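PDB 3HA2: NADPH-quinone reductase, which probably transfers electrons from NAD(P)H to quinones through a bound FMN, its flavodoxin-like fold making up nearly all of this chain. Local coordinates for residues A38-E43 with D75-T80; N52-L57 with G92-I97. One frame throughout, in Å; residues are numbered along the deposited sequence.

How the contacts relate
Both contacts belong to one flavodoxin-like domain with a parallel sheet at its centre, and their segments alternate along the chain. Helix 42-50, which starts in contact 1, leads into strand 54-60 of contact 2; that strand is followed by helix 68-77, whose end returns to contact 1. Contact 1 thus joins the helices before and after the central strand, whereas contact 2 pairs that strand with its neighbour 94-101. Their centres lie about 17 Å apart, and their nearest atoms, about 6 Å apart, do not touch. The ion at contact 1 is a sulfate, probably from the crystallisation liquor.

Contact 1. Residues A38-E43 with D75-T80; sequences ADFNVE and DTVMTT. With SO4 (sulfate ion), chain D.
Phe40 leaves the loop ahead of helix 42-50 with its CB directed at residues 75-80. Its CG sits in the crowded position between backbone N and carbonyl carbon (chi1 64°), and the ring beyond reaches the last turn of helix 68-77. There CD1 and CE1 meet a single methyl, Val77 CG2, which approaches the ring obliquely, 3.7 Å from Phe40 CE1. Thr76 CB stands at the ring edge, near its plane, 4.3 Å from Phe40 CE1. Val42 follows in the first turn of helix 42-50, its CA 5.2 Å from the CA of Val77. With chi1 at 170°, CG1 is anti to the backbone N and lies by Thr76 O and Val77 CA, while CG2 meets the methyl of Thr76. That CG2 to CG2 approach between Val42 and Thr76 is tight at 3.5 Å, the side chains crossing at about a right angle. The hydroxyl of Thr76 is bonded to Gln72 O within its own helix, and its methyl is what faces Val42. The contact is made chiefly by methyls and one ring. After Val77 the helix ends: Met78, a selenomethionine, centres an inverse gamma turn, and Thr79 caps helix 80-83 through OG1 to Phe82 N. At that new N-terminus a sulfate oxygen, O3, accepts from Thr80 N at 2.8 Å (N-H...O 157°) and weakly from Thr80 OG1; Lys81 N also binds the ion. Thus, in the flavodoxin-like fold, the helices before and after strand 54-60 pack start against end, with Phe40 edge-to-face with Trp73 and Val77 leaning on Glu45 and Leu49, while Met78 O is bonded by Trp63 NE1 of the second subunit.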
# COMPACT_ATOMS: atom_id res chain seq x y z
N ALA A 38 -16.14 -5.63 5.09
CA ALA A 38 -15.36 -5.13 6.21
C ALA A 38 -15.14 -6.21 7.26
O ALA A 38 -14.10 -6.24 7.92
CB ALA A 38 -16.02 -3.90 6.83
N ASP A 39 -16.09 -7.14 7.36
CA ASP A 39 -15.98 -8.22 8.35
C ASP A 39 -15.66 -9.58 7.72
O ASP A 39 -16.23 -10.60 8.11
CB ASP A 39 -17.24 -8.26 9.22
CG ASP A 39 -18.51 -8.56 8.41
OD1 ASP A 39 -18.54 -8.29 7.19
OD2 ASP A 39 -19.47 -9.07 9.01
N PHE A 40 -14.74 -9.60 6.75
CA PHE A 40 -14.34 -10.86 6.12
C PHE A 40 -13.80 -11.87 7.12
O PHE A 40 -13.28 -11.49 8.19
CB PHE A 40 -13.33 -10.65 4.99
CG PHE A 40 -12.01 -10.08 5.44
CD1 PHE A 40 -10.98 -10.91 5.88
CD2 PHE A 40 -11.78 -8.70 5.38
CE1 PHE A 40 -9.76 -10.39 6.29
CE2 PHE A 40 -10.54 -8.17 5.78
CZ PHE A 40 -9.54 -9.02 6.24
N ASN A 41 -13.91 -13.14 6.77
CA ASN A 41 -13.48 -14.23 7.64
C ASN A 41 -12.25 -14.87 7.02
O ASN A 41 -12.31 -15.28 5.86
CB ASN A 41 -14.59 -15.26 7.74
CG ASN A 41 -14.24 -16.40 8.65
OD1 ASN A 41 -14.49 -16.34 9.86
ND2 ASN A 41 -13.66 -17.45 8.08
N VAL A 42 -11.16 -14.98 7.77
CA VAL A 42 -9.88 -15.44 7.19
C VAL A 42 -10.00 -16.83 6.59
O VAL A 42 -9.56 -17.05 5.45
CB VAL A 42 -8.72 -15.37 8.22
CG1 VAL A 42 -7.46 -16.09 7.69
CG2 VAL A 42 -8.39 -13.91 8.54
N GLU A 43 -10.59 -17.77 7.35
CA GLU A 43 -10.76 -19.15 6.89
C GLU A 43 -11.55 -19.26 5.58
O GLU A 43 -11.14 -19.99 4.67
CB GLU A 43 -11.38 -20.01 8.00
CG GLU A 43 -11.50 -21.50 7.66
CD GLU A 43 -12.09 -22.33 8.79
OE1 GLU A 43 -12.58 -21.75 9.79
OE2 GLU A 43 -12.06 -23.58 8.68
N ASP A 75 -2.89 -8.33 4.89
CA ASP A 75 -2.20 -8.43 6.19
C ASP A 75 -2.70 -9.61 7.03
O ASP A 75 -1.94 -10.19 7.82
CB ASP A 75 -2.38 -7.13 7.00
CG ASP A 75 -1.63 -5.92 6.41
OD1 ASP A 75 -0.82 -6.08 5.48
OD2 ASP A 75 -1.86 -4.79 6.91
N THR A 76 -3.97 -9.96 6.88
CA THR A 76 -4.63 -10.89 7.79
C THR A 76 -4.88 -12.27 7.16
O THR A 76 -4.72 -13.30 7.81
CB THR A 76 -5.97 -10.28 8.30
OG1 THR A 76 -5.72 -8.96 8.83
CG2 THR A 76 -6.54 -11.11 9.41
N VAL A 77 -5.24 -12.29 5.87
CA VAL A 77 -5.52 -13.55 5.17
C VAL A 77 -4.20 -14.19 4.75
O VAL A 77 -4.04 -15.41 4.80
CB VAL A 77 -6.45 -13.32 3.93
CG1 VAL A 77 -6.53 -14.58 3.03
CG2 VAL A 77 -7.84 -12.92 4.37
N MSE A 78 -3.26 -13.35 4.30
CA MSE A 78 -1.98 -13.85 3.78
C MSE A 78 -0.99 -13.95 4.94
O MSE A 78 -0.09 -13.12 5.09
CB MSE A 78 -1.43 -12.97 2.66
CG MSE A 78 -2.36 -12.80 1.48
SE MSE A 78 -2.91 -14.51 0.72
CE MSE A 78 -3.68 -13.77 -0.94
N THR A 79 -1.16 -14.98 5.76
CA THR A 79 -0.25 -15.19 6.87
C THR A 79 1.04 -15.85 6.39
O THR A 79 1.09 -16.41 5.31
CB THR A 79 -0.89 -16.05 7.97
OG1 THR A 79 -1.26 -17.32 7.42
CG2 THR A 79 -2.12 -15.36 8.56
N THR A 80 2.08 -15.77 7.21
CA THR A 80 3.31 -16.51 6.97
C THR A 80 3.01 -18.00 6.79
O THR A 80 3.51 -18.62 5.84
CB THR A 80 4.29 -16.30 8.13
OG1 THR A 80 4.57 -14.91 8.23
CG2 THR A 80 5.58 -17.05 7.91
S SO4 D . 1.54 -15.72 10.88
O1 SO4 D . 2.62 -15.50 11.85
O2 SO4 D . 0.25 -15.46 11.54
O3 SO4 D . 1.67 -14.75 9.78
O4 SO4 D . 1.59 -17.10 10.38

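Contact 2. Residues N52-L57 with G92-I97; sequences NDRIIL and GKELGI
The guanidinium of Arg54 meets the carboxylate of Glu94 at its edge, Glu94 OE1 lying in the guanidinium plane and the two planes 30° apart. Two donors share that oxygen: Arg54 NE reaches Glu94 OE1 at 2.7 Å from above the carboxylate plane, and Arg54 NH2, at 2.8 Å, meets the syn lone pair of Glu94 OE1. A bend at Arg54 chi3 (-65°) brings this side round to Glu94, whose chain runs extended beyond CG. Beneath the pair, strands 54-60 and 94-101 run parallel, joined through helix 68-77 in a beta-alpha-beta crossover of the flavodoxin-like sheet: Ile55 N donates to Glu94 O, Gly96 N to Ile55 O at 2.8 Å (170°), and Leu57 N to Gly96 O. The ion pair shares its face with Ile56, whereas Ile55, Leu57, Leu95 and Ile97 make the other face apolar. There Leu95 CD1 packs 4.0 Å from Leu57 CG, and Phe125 of helix 123-131 covers Leu57 and Ile97. Ahead of the strands Lys93 bends at chi4 so that NZ reaches Asn52 O at 2.7 Å; a water links NZ to Asp53 OD1, while Asp53 OD2 accepts from Gln2 N. Because Arg54 is buried, with NH2 also bonded to Asn166 O, the negative charge of Glu94 probably stabilises the guanidinium in its positive form, which in turn would keep the carboxylate ionised.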
# COMPACT_ATOMS: atom_id res chain seq x y z
N ASN A 52 -9.16 -21.64 -6.24
CA ASN A 52 -9.03 -20.92 -7.51
C ASN A 52 -7.60 -20.91 -8.03
O ASN A 52 -6.66 -21.04 -7.25
CB ASN A 52 -9.62 -19.51 -7.42
CG ASN A 52 -11.14 -19.53 -7.34
OD1 ASN A 52 -11.82 -19.40 -8.36
ND2 ASN A 52 -11.68 -19.74 -6.14
N ASP A 53 -7.46 -20.79 -9.36
CA ASP A 53 -6.17 -20.84 -10.05
C ASP A 53 -5.65 -19.45 -10.40
O ASP A 53 -4.45 -19.21 -10.41
CB ASP A 53 -6.29 -21.65 -11.35
CG ASP A 53 -6.86 -23.02 -11.12
OD1 ASP A 53 -6.19 -23.81 -10.41
OD2 ASP A 53 -7.97 -23.32 -11.63
N ARG A 54 -6.56 -18.55 -10.72
CA ARG A 54 -6.18 -17.18 -11.04
C ARG A 54 -6.91 -16.26 -10.07
O ARG A 54 -8.13 -16.32 -9.93
CB ARG A 54 -6.56 -16.82 -12.48
CG ARG A 54 -6.23 -15.38 -12.86
CD ARG A 54 -6.52 -15.12 -14.34
NE ARG A 54 -5.65 -15.91 -15.20
CZ ARG A 54 -5.81 -16.05 -16.52
NH1 ARG A 54 -6.82 -15.45 -17.14
NH2 ARG A 54 -4.96 -16.81 -17.21
N ILE A 55 -6.14 -15.42 -9.39
CA ILE A 55 -6.65 -14.54 -8.36
C ILE A 55 -6.45 -13.13 -8.88
O ILE A 55 -5.32 -12.71 -9.16
CB ILE A 55 -5.89 -14.69 -7.00
CG1 ILE A 55 -5.59 -16.17 -6.62
CG2 ILE A 55 -6.61 -13.93 -5.89
CD1 ILE A 55 -6.81 -17.09 -6.49
N ILE A 56 -7.55 -12.40 -9.02
CA ILE A 56 -7.49 -11.04 -9.50
C ILE A 56 -7.89 -10.08 -8.39
O ILE A 56 -8.94 -10.26 -7.76
CB ILE A 56 -8.38 -10.87 -10.74
CG1 ILE A 56 -7.75 -11.61 -11.92
CG2 ILE A 56 -8.62 -9.40 -11.04
CD1 ILE A 56 -8.70 -11.83 -13.10
N LEU A 57 -7.06 -9.09 -8.12
CA LEU A 57 -7.43 -8.08 -7.14
C LEU A 57 -7.90 -6.87 -7.90
O LEU A 57 -7.17 -6.32 -8.73
CB LEU A 57 -6.25 -7.70 -6.27
CG LEU A 57 -5.48 -8.88 -5.65
CD1 LEU A 57 -4.35 -8.29 -4.78
CD2 LEU A 57 -6.37 -9.83 -4.85
N GLY A 92 2.19 -21.36 -7.85
CA GLY A 92 1.69 -21.74 -9.17
C GLY A 92 0.40 -21.05 -9.61
O GLY A 92 -0.01 -21.17 -10.78
N LYS A 93 -0.27 -20.36 -8.69
CA LYS A 93 -1.47 -19.58 -9.04
C LYS A 93 -1.02 -18.29 -9.73
O LYS A 93 0.14 -17.86 -9.58
CB LYS A 93 -2.33 -19.28 -7.80
CG LYS A 93 -2.82 -20.53 -7.07
CD LYS A 93 -3.62 -20.17 -5.79
CE LYS A 93 -3.92 -21.42 -4.97
NZ LYS A 93 -4.92 -22.29 -5.67
N GLU A 94 -1.93 -17.69 -10.50
CA GLU A 94 -1.64 -16.45 -11.20
C GLU A 94 -2.24 -15.33 -10.38
O GLU A 94 -3.32 -15.49 -9.81
CB GLU A 94 -2.24 -16.44 -12.62
CG GLU A 94 -1.50 -17.37 -13.58
CD GLU A 94 -2.24 -17.59 -14.88
OE1 GLU A 94 -3.48 -17.49 -14.91
OE2 GLU A 94 -1.57 -17.88 -15.90
N LEU A 95 -1.51 -14.21 -10.29
CA LEU A 95 -2.01 -13.02 -9.61
C LEU A 95 -2.22 -11.94 -10.66
O LEU A 95 -1.29 -11.62 -11.40
CB LEU A 95 -1.02 -12.50 -8.58
CG LEU A 95 -1.50 -11.25 -7.81
CD1 LEU A 95 -2.77 -11.57 -6.94
CD2 LEU A 95 -0.39 -10.63 -6.94
N GLY A 96 -3.43 -11.41 -10.72
CA GLY A 96 -3.76 -10.30 -11.63
C GLY A 96 -4.25 -9.10 -10.83
O GLY A 96 -4.70 -9.22 -9.68
N ILE A 97 -4.18 -7.94 -11.46
CA ILE A 97 -4.57 -6.68 -10.84
C ILE A 97 -5.43 -5.93 -11.84
O ILE A 97 -5.01 -5.68 -12.98
CB ILE A 97 -3.31 -5.82 -10.51
CG1 ILE A 97 -2.36 -6.56 -9.54
CG2 ILE A 97 -3.74 -4.41 -10.00
CD1 ILE A 97 -2.92 -6.79 -8.15
O HOH W 1 -3.99 -23.84 -8.24